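Galactokinase (Bifidobacterium longum subsp. infantis ATCC 15697 = JCM 1222 = DSM 20088, PDB 6TEQ) probably transfers a phosphate group from ATP to galactose, as a galactokinase of the GHMP kinase family. Local coordinates at residues P9-H12 / E13-V16; C132-L135 / G136-L139. All coordinates share one frame; numbering follows the deposited sequence.

Contact 1. Residues P9-H12 / E13-V16; sequences PLTH and EEGV
The first helical turn closes where G15 N donates to T11 O (2.9 Å) and V16 N donates to H12 O (3.0 Å). T11 is the N-cap of helix 12-27, and with E14 it forms a capping box. The side chain of T11 accepts from the backbone of E14, with OG1 3.1 Å from E14 N. In return the carboxylate of E14 takes the amide of T11, with T11 N 3.0 Å from OE1 and an N-H...O angle of 170°. This donor comes in on the anti side of OE1, 34° out of the carboxylate plane. The E14 chain runs extended beyond CG (chi2 168°), which brings OE1 back to the amide of T11. A water donates to both OE1 and P9 O, so OE1 receives two donors, T11 N and the water. CD2 of L10 packs against CB of E14, and elsewhere L10 rests on F65 of strand 54-70. ND1 of H12 is hydrogen-bonded to OE1 of E415, on strand 413-417. CG2 of V16 lies obliquely by this ring, 4.0 Å from ND1 of H12. E13 bends back so that OE2 sits in plane at the ring edge, 3.6 Å from CD2 of H12.

Contact 2. Residues C132-L135 / G136-L139; sequences CVPL and GSGL
S137 OG donates to P134 O at 2.7 Å, tilted 32° from the carbonyl plane. The same oxygen takes a weak bond from S137 N, at 3.4 Å, which closes a type II beta turn from P134 to S137. OG sits between the backbone N and the carbonyl carbon of its own residue (chi1 69°), which turns it back over the turn. There it also accepts from L139 N at 3.3 Å, an ST turn. A water also donates to P134 O, so this oxygen receives a short hydroxyl bond, a water and, only weakly, the amide. With an alanine in place of S137, OG is gone, and with it the short bond to P134 O and the acceptor for L139 N; the turn is likely to be less firm. Outward, CB of S137 packs on CB of P134 at 4.0 Å. CG1 of V133 lies 3.6 Å from O of L139. CD1 of L139 reaches loosely to the P134 ring, and both residues touch L404. G136 and G138 have positive phi, which favours glycine. They bind ADP in another structure of this protein, and this glycine- and serine-rich loop before helix 141-156 is the phosphate-binding loop of GHMP kinases.

Contact 1 lies at the surface and contact 2 is largely buried, with centres about 17 Å apart. Both are local bends leading into a helix. Contact 1 starts helix 12-27, while contact 2 lies in the loop from strand 125-131 toward helix 141-156. Each uses a hydroxyl to hold backbone, but the roles differ. In contact 1 a threonine and a glutamate are paired with amides, and two glutamates lie at the surface. In contact 2 one serine serves a carbonyl and an amide among apolar neighbours and glycines. Both pack on strand 54-70. They meet directly where SG of C132 lies 3.4 Å from L10 N, a packing contact. Only contact 2 holds ADP-binding residues.

Contact 1. Residues P9-H12 / E13-V16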
loop_
_atom_site.group_PDB
_atom_site.type_symbol
_atom_site.label_atom_id
_atom_site.label_comp_id
_atom_site.label_asym_id
_atom_site.label_seq_id
_atom_site.Cartn_x
_atom_site.Cartn_y
_atom_site.Cartn_z
ATOM N N PRO A 9 14.279 7.673 -5.202
ATOM C CA PRO A 9 13.240 7.519 -6.204
ATOM C C PRO A 9 13.784 7.980 -7.567
ATOM O O PRO A 9 14.583 8.875 -7.692
ATOM C CB PRO A 9 12.136 8.490 -5.765
ATOM C CG PRO A 9 12.879 9.508 -4.945
ATOM C CD PRO A 9 14.020 8.766 -4.270
ATOM N N LEU A 10 13.295 7.320 -8.598
ATOM C CA LEU A 10 13.473 7.730 -9.984
ATOM C C LEU A 10 12.805 9.089 -10.167
ATOM O O LEU A 10 11.614 9.292 -9.790
ATOM C CB LEU A 10 12.854 6.693 -10.941
ATOM C CG LEU A 10 13.500 5.317 -11.012
ATOM C CD1 LEU A 10 12.538 4.360 -11.716
ATOM C CD2 LEU A 10 14.848 5.340 -11.723
ATOM N N THR A 11 13.503 9.978 -10.836
ATOM C CA THR A 11 12.903 11.236 -11.297
ATOM C C THR A 11 11.909 10.949 -12.439
ATOM O O THR A 11 11.944 9.849 -13.059
ATOM C CB THR A 11 13.998 12.224 -11.732
ATOM O OG1 THR A 11 14.625 11.699 -12.903
ATOM C CG2 THR A 11 15.008 12.483 -10.639
ATOM N N HIS A 12 11.038 11.916 -12.681
ATOM C CA HIS A 12 10.120 11.885 -13.846
ATOM C C HIS A 12 10.968 11.537 -15.076
ATOM O O HIS A 12 10.588 10.659 -15.857
ATOM C CB HIS A 12 9.350 13.211 -13.906
ATOM C CG HIS A 12 8.927 13.644 -15.268
ATOM N ND1 HIS A 12 7.849 13.067 -15.910
ATOM C CD2 HIS A 12 9.440 14.574 -16.117
ATOM C CE1 HIS A 12 7.701 13.643 -17.084
ATOM N NE2 HIS A 12 8.651 14.570 -17.241
ATOM N N GLU A 13 12.088 12.246 -15.269
ATOM C CA GLU A 13 12.909 12.104 -16.507
ATOM C C GLU A 13 13.480 10.682 -16.592
ATOM O O GLU A 13 13.455 10.071 -17.662
ATOM C CB GLU A 13 13.998 13.174 -16.537
ATOM C CG GLU A 13 13.443 14.600 -16.621
ATOM C CD GLU A 13 12.909 15.311 -15.367
ATOM O OE1 GLU A 13 12.915 14.744 -14.196
ATOM O OE2 GLU A 13 12.452 16.456 -15.569
ATOM N N GLU A 14 13.951 10.128 -15.482
ATOM C CA GLU A 14 14.586 8.792 -15.427
ATOM C C GLU A 14 13.537 7.722 -15.691
ATOM O O GLU A 14 13.817 6.785 -16.452
ATOM C CB GLU A 14 15.195 8.607 -14.034
ATOM C CG GLU A 14 16.540 9.307 -13.834
ATOM C CD GLU A 14 17.038 9.395 -12.399
ATOM O OE1 GLU A 14 16.269 9.098 -11.436
ATOM O OE2 GLU A 14 18.240 9.736 -12.263
ATOM N N GLY A 15 12.386 7.824 -15.028
ATOM C CA GLY A 15 11.314 6.839 -15.185
ATOM C C GLY A 15 10.823 6.802 -16.619
ATOM O O GLY A 15 10.689 5.712 -17.221
ATOM N N VAL A 16 10.570 7.972 -17.186
ATOM C CA VAL A 16 10.106 8.040 -18.597
ATOM C C VAL A 16 11.211 7.464 -19.481
ATOM O O VAL A 16 10.910 6.667 -20.397
ATOM C CB VAL A 16 9.699 9.453 -19.007
ATOM C CG1 VAL A 16 9.487 9.590 -20.494
ATOM C CG2 VAL A 16 8.450 9.882 -18.254
HETATM O O HOH W 1 17.023 8.788 -9.037
#

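Contact 2. Residues C132-L135 / G136-L139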
loop_
_atom_site.group_PDB
_atom_site.type_symbol
_atom_site.label_atom_id
_atom_site.label_comp_id
_atom_site.label_asym_id
_atom_site.label_seq_id
_atom_site.Cartn_x
_atom_site.Cartn_y
_atom_site.Cartn_z
ATOM N N CYS A 132 11.022 1.769 -9.026
ATOM C CA CYS A 132 11.934 1.898 -7.886
ATOM C C CYS A 132 11.172 1.621 -6.566
ATOM O O CYS A 132 11.713 2.004 -5.532
ATOM C CB CYS A 132 12.598 3.252 -7.894
ATOM S SG CYS A 132 11.412 4.610 -7.751
ATOM N N VAL A 133 9.939 1.080 -6.601
ATOM C CA VAL A 133 9.244 0.619 -5.375
ATOM C C VAL A 133 9.877 -0.710 -4.992
ATOM O O VAL A 133 9.745 -1.682 -5.735
ATOM C CB VAL A 133 7.728 0.513 -5.550
ATOM C CG1 VAL A 133 7.054 0.105 -4.261
ATOM C CG2 VAL A 133 7.158 1.773 -6.089
ATOM N N PRO A 134 10.621 -0.769 -3.860
ATOM C CA PRO A 134 11.441 -1.944 -3.551
ATOM C C PRO A 134 10.598 -3.224 -3.378
ATOM O O PRO A 134 9.521 -3.247 -2.734
ATOM C CB PRO A 134 12.239 -1.525 -2.288
ATOM C CG PRO A 134 12.173 -0.010 -2.290
ATOM C CD PRO A 134 10.831 0.330 -2.902
ATOM N N LEU A 135 11.054 -4.284 -4.039
ATOM C CA LEU A 135 10.381 -5.583 -3.995
ATOM C C LEU A 135 10.450 -6.124 -2.561
ATOM O O LEU A 135 11.510 -5.974 -1.919
ATOM C CB LEU A 135 11.061 -6.531 -4.987
ATOM C CG LEU A 135 10.878 -6.111 -6.442
ATOM C CD1 LEU A 135 11.718 -6.963 -7.379
ATOM C CD2 LEU A 135 9.397 -6.176 -6.827
ATOM N N GLY A 136 9.342 -6.673 -2.087
ATOM C CA GLY A 136 9.236 -7.346 -0.774
ATOM C C GLY A 136 9.235 -6.389 0.396
ATOM O O GLY A 136 9.090 -6.837 1.541
ATOM N N SER A 137 9.227 -5.094 0.112
ATOM C CA SER A 137 9.275 -4.055 1.178
ATOM C C SER A 137 7.920 -3.803 1.833
ATOM O O SER A 137 7.903 -3.052 2.827
ATOM C CB SER A 137 9.809 -2.784 0.567
ATOM O OG SER A 137 8.860 -2.223 -0.344
ATOM N N GLY A 138 6.808 -4.344 1.323
ATOM C CA GLY A 138 5.499 -4.010 1.886
ATOM C C GLY A 138 5.111 -2.566 1.573
ATOM O O GLY A 138 4.281 -2.009 2.272
ATOM N N LEU A 139 5.719 -1.954 0.553
ATOM C CA LEU A 139 5.404 -0.572 0.159
ATOM C C LEU A 139 4.540 -0.556 -1.112
ATOM O O LEU A 139 4.435 0.498 -1.760
ATOM C CB LEU A 139 6.705 0.202 0.024
ATOM C CG LEU A 139 7.538 0.223 1.304
ATOM C CD1 LEU A 139 8.833 0.951 1.025
ATOM C CD2 LEU A 139 6.796 0.919 2.408
HETATM O O HOH W 2 6.556 -3.664 -2.373
#